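Long-range contact in Atu0111 protein (Agrobacterium tumefaciens, PDB 2FSQ), which is of unknown function but belongs to a family of the 2H clan and may therefore share the fold and active-site cleft of 2H phosphoesterases: residues 74-85 with 179-190. Sequence-based numbering, arbitrary orientation.
Sequences QLAFTPVSSLHM and FHITLSYIVSWF. With ACY (acetic acid), chain B.
A76 and Y185 form the hydrogen-bonded pair of a short antiparallel two-stranded sheet: A76 N donates to Y185 O at 2.8 Å, and Y185 N returns a bond to A76 O at 2.9 Å. V187 N reaches Q74 O at 2.8 Å, with S188 N adding a weak bond to the same oxygen. On the face carrying L75, F77, S184 and I186, S184 lays its CB squarely over the F77 ring, 4.1 Å from the centroid, while its OG turns to P140 O. L75 runs alongside I186, CD2 tight against CD1 at 3.4 Å.

Past T78 the chain swings away and comes back at H84-M85, where waters join the backbones: one links H84 N to T182 O, another H84 O to T182 N. H84 and T182 belong to His-x-Thr motifs, H84-M85-T86 and H180-I181-T182, the paired signature of 2H phosphoesterases, consistent with an active-site cleft here. Acetic acid, probably from crystallisation, lies beside these motifs: T182 OG1 donates to its O at 2.9 Å, and T86 OG1 also bonds it. M85, a selenomethionine bent at chi3 (84°), sets SE obliquely 5.0 Å from the F179 ring centroid, a Met-aromatic contact, with CE 3.9 Å from F179 CD1.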
# COMPACT_ATOMS: atom_id res chain seq x y z
N GLN A 74 18.84 -3.24 2.22
CA GLN A 74 18.05 -4.47 2.03
C GLN A 74 16.58 -4.18 1.76
O GLN A 74 15.76 -5.09 1.77
CB GLN A 74 18.15 -5.35 3.27
CG GLN A 74 19.57 -5.70 3.68
CD GLN A 74 19.59 -6.59 4.91
OE1 GLN A 74 18.95 -7.65 4.97
NE2 GLN A 74 20.36 -6.19 5.89
N LEU A 75 16.27 -2.91 1.54
CA LEU A 75 14.90 -2.43 1.30
C LEU A 75 14.85 -1.73 -0.03
O LEU A 75 15.82 -1.11 -0.46
CB LEU A 75 14.50 -1.44 2.40
CG LEU A 75 14.46 -1.97 3.83
CD1 LEU A 75 14.13 -0.84 4.80
CD2 LEU A 75 13.43 -3.07 3.97
N ALA A 76 13.72 -1.85 -0.72
CA ALA A 76 13.49 -1.16 -1.98
C ALA A 76 12.48 -0.06 -1.73
O ALA A 76 11.28 -0.33 -1.53
CB ALA A 76 12.98 -2.11 -3.05
N PHE A 77 12.96 1.18 -1.67
CA PHE A 77 12.09 2.32 -1.37
C PHE A 77 11.42 2.80 -2.65
O PHE A 77 12.06 2.90 -3.70
CB PHE A 77 12.90 3.48 -0.75
CG PHE A 77 13.27 3.24 0.69
CD1 PHE A 77 12.52 3.79 1.73
CD2 PHE A 77 14.37 2.45 1.01
CE1 PHE A 77 12.87 3.56 3.06
CE2 PHE A 77 14.74 2.23 2.31
CZ PHE A 77 13.99 2.78 3.35
N THR A 78 10.14 3.10 -2.54
CA THR A 78 9.37 3.65 -3.65
C THR A 78 9.54 5.18 -3.68
O THR A 78 9.91 5.79 -2.68
CB THR A 78 7.89 3.29 -3.45
OG1 THR A 78 7.48 3.77 -2.16
CG2 THR A 78 7.71 1.77 -3.46
N PRO A 79 9.27 5.81 -4.83
CA PRO A 79 9.44 7.27 -4.90
C PRO A 79 8.49 8.02 -3.97
O PRO A 79 7.36 7.59 -3.74
CB PRO A 79 9.10 7.60 -6.37
CG PRO A 79 9.36 6.30 -7.09
CD PRO A 79 8.90 5.23 -6.13
N VAL A 80 8.93 9.16 -3.45
CA VAL A 80 8.05 9.96 -2.62
C VAL A 80 6.74 10.29 -3.35
O VAL A 80 5.65 10.23 -2.76
CB VAL A 80 8.76 11.24 -2.14
CG1 VAL A 80 7.76 12.20 -1.49
CG2 VAL A 80 9.90 10.87 -1.18
N SER A 81 6.81 10.60 -4.64
CA SER A 81 5.60 10.98 -5.37
C SER A 81 4.61 9.82 -5.59
O SER A 81 3.49 10.06 -6.04
CB SER A 81 5.93 11.61 -6.73
OG SER A 81 6.58 10.67 -7.56
N SER A 82 5.05 8.59 -5.30
CA SER A 82 4.19 7.40 -5.43
C SER A 82 3.45 7.05 -4.16
O SER A 82 2.63 6.14 -4.19
CB SER A 82 5.00 6.17 -5.83
OG SER A 82 5.77 5.68 -4.73
N LEU A 83 3.75 7.72 -3.05
CA LEU A 83 3.18 7.31 -1.77
C LEU A 83 1.67 7.38 -1.77
O LEU A 83 1.06 8.35 -2.23
CB LEU A 83 3.76 8.14 -0.62
CG LEU A 83 5.26 7.94 -0.35
CD1 LEU A 83 5.80 8.94 0.69
CD2 LEU A 83 5.62 6.49 0.03
N HIS A 84 1.04 6.31 -1.27
CA HIS A 84 -0.40 6.21 -1.31
C HIS A 84 -0.88 5.19 -0.32
O HIS A 84 -0.12 4.31 0.09
CB HIS A 84 -0.87 5.74 -2.71
CG HIS A 84 -0.28 4.42 -3.11
ND1 HIS A 84 -0.94 3.21 -3.01
CD2 HIS A 84 0.93 4.14 -3.65
CE1 HIS A 84 -0.14 2.24 -3.43
NE2 HIS A 84 1.00 2.79 -3.83
N MSE A 85 -2.14 5.30 0.06
CA MSE A 85 -2.82 4.22 0.77
C MSE A 85 -3.75 3.55 -0.23
O MSE A 85 -4.67 4.19 -0.75
CB MSE A 85 -3.65 4.75 1.94
CG MSE A 85 -4.28 3.59 2.71
SE MSE A 85 -5.54 4.25 4.08
CE MSE A 85 -7.08 4.46 2.91
N PHE A 179 -5.08 -1.68 6.27
CA PHE A 179 -4.72 -0.47 5.57
C PHE A 179 -3.29 -0.07 5.89
O PHE A 179 -2.84 -0.19 7.02
CB PHE A 179 -5.67 0.67 5.92
CG PHE A 179 -7.07 0.46 5.44
CD1 PHE A 179 -7.42 0.77 4.13
CD2 PHE A 179 -8.04 -0.05 6.29
CE1 PHE A 179 -8.73 0.57 3.69
CE2 PHE A 179 -9.32 -0.25 5.85
CZ PHE A 179 -9.67 0.05 4.55
N HIS A 180 -2.59 0.45 4.89
CA HIS A 180 -1.19 0.80 5.10
C HIS A 180 -0.71 1.75 4.03
O HIS A 180 -1.33 1.87 2.96
CB HIS A 180 -0.32 -0.46 5.10
CG HIS A 180 -0.42 -1.24 3.83
ND1 HIS A 180 -1.49 -2.06 3.55
CD2 HIS A 180 0.42 -1.33 2.77
CE1 HIS A 180 -1.32 -2.62 2.36
NE2 HIS A 180 -0.16 -2.20 1.87
N ILE A 181 0.39 2.45 4.33
CA ILE A 181 1.15 3.14 3.30
C ILE A 181 2.51 2.45 3.19
O ILE A 181 3.25 2.34 4.16
CB ILE A 181 1.32 4.63 3.63
CG1 ILE A 181 -0.04 5.31 3.50
CG2 ILE A 181 2.35 5.27 2.70
CD1 ILE A 181 -0.06 6.79 3.83
N THR A 182 2.83 1.97 2.00
CA THR A 182 4.10 1.32 1.76
C THR A 182 5.20 2.38 1.60
O THR A 182 5.08 3.29 0.79
CB THR A 182 3.99 0.46 0.50
OG1 THR A 182 3.05 -0.58 0.76
CG2 THR A 182 5.37 -0.14 0.11
N LEU A 183 6.25 2.25 2.40
CA LEU A 183 7.46 3.03 2.20
C LEU A 183 8.51 2.21 1.46
O LEU A 183 9.34 2.77 0.74
CB LEU A 183 8.03 3.52 3.54
CG LEU A 183 7.15 4.51 4.31
CD1 LEU A 183 7.85 4.89 5.59
CD2 LEU A 183 6.84 5.75 3.48
N SER A 184 8.50 0.89 1.64
CA SER A 184 9.53 0.05 1.02
C SER A 184 9.05 -1.38 0.90
O SER A 184 8.05 -1.77 1.51
CB SER A 184 10.83 0.06 1.84
OG SER A 184 10.73 -0.76 2.99
N TYR A 185 9.81 -2.16 0.14
CA TYR A 185 9.66 -3.61 0.10
C TYR A 185 10.90 -4.25 0.67
O TYR A 185 12.02 -3.79 0.42
CB TYR A 185 9.46 -4.08 -1.34
CG TYR A 185 8.09 -3.78 -1.87
CD1 TYR A 185 7.09 -4.75 -1.82
CD2 TYR A 185 7.77 -2.52 -2.36
CE1 TYR A 185 5.81 -4.48 -2.27
CE2 TYR A 185 6.48 -2.24 -2.83
CZ TYR A 185 5.51 -3.23 -2.76
OH TYR A 185 4.25 -2.98 -3.22
N ILE A 186 10.72 -5.36 1.38
CA ILE A 186 11.87 -6.13 1.87
C ILE A 186 12.49 -6.88 0.69
O ILE A 186 11.82 -7.67 0.03
CB ILE A 186 11.45 -7.16 2.94
CG1 ILE A 186 10.60 -6.50 4.03
CG2 ILE A 186 12.68 -7.90 3.48
CD1 ILE A 186 11.35 -5.56 4.89
N VAL A 187 13.77 -6.62 0.43
CA VAL A 187 14.51 -7.33 -0.62
C VAL A 187 15.22 -8.57 -0.09
O VAL A 187 15.23 -9.62 -0.76
CB VAL A 187 15.53 -6.39 -1.30
CG1 VAL A 187 16.23 -7.11 -2.47
CG2 VAL A 187 14.83 -5.14 -1.79
N SER A 188 15.80 -8.45 1.11
CA SER A 188 16.40 -9.59 1.81
C SER A 188 16.10 -9.50 3.28
O SER A 188 16.01 -8.40 3.82
CB SER A 188 17.92 -9.68 1.58
OG SER A 188 18.60 -8.51 2.01
N TRP A 189 15.89 -10.65 3.92
CA TRP A 189 15.47 -10.68 5.32
C TRP A 189 16.56 -10.12 6.23
O TRP A 189 17.75 -10.17 5.90
CB TRP A 189 15.06 -12.11 5.74
CG TRP A 189 13.98 -12.71 4.85
CD1 TRP A 189 14.10 -13.84 4.07
CD2 TRP A 189 12.65 -12.23 4.65
NE1 TRP A 189 12.93 -14.08 3.40
CE2 TRP A 189 12.01 -13.12 3.75
CE3 TRP A 189 11.92 -11.15 5.17
CZ2 TRP A 189 10.69 -12.94 3.33
CZ3 TRP A 189 10.60 -10.97 4.75
CH2 TRP A 189 9.99 -11.87 3.84
N PHE A 190 16.15 -9.55 7.36
CA PHE A 190 17.08 -8.90 8.29
C PHE A 190 17.67 -9.90 9.26
O PHE A 190 16.96 -10.75 9.79
CB PHE A 190 16.34 -7.84 9.13
CG PHE A 190 16.04 -6.54 8.41
CD1 PHE A 190 15.95 -6.46 7.02
CD2 PHE A 190 15.78 -5.40 9.16
CE1 PHE A 190 15.65 -5.26 6.40
CE2 PHE A 190 15.48 -4.20 8.56
CZ PHE A 190 15.41 -4.13 7.16
C ACY B . 0.35 -1.55 -1.14
O ACY B . 1.12 -0.58 -1.37
OXT ACY B . -0.90 -1.51 -1.27
CH3 ACY B . 0.96 -2.82 -0.62
O HOH W 1 8.97 5.37 0.02
O HOH W 2 3.02 4.01 -0.90
O HOH W 3 1.18 1.98 -0.32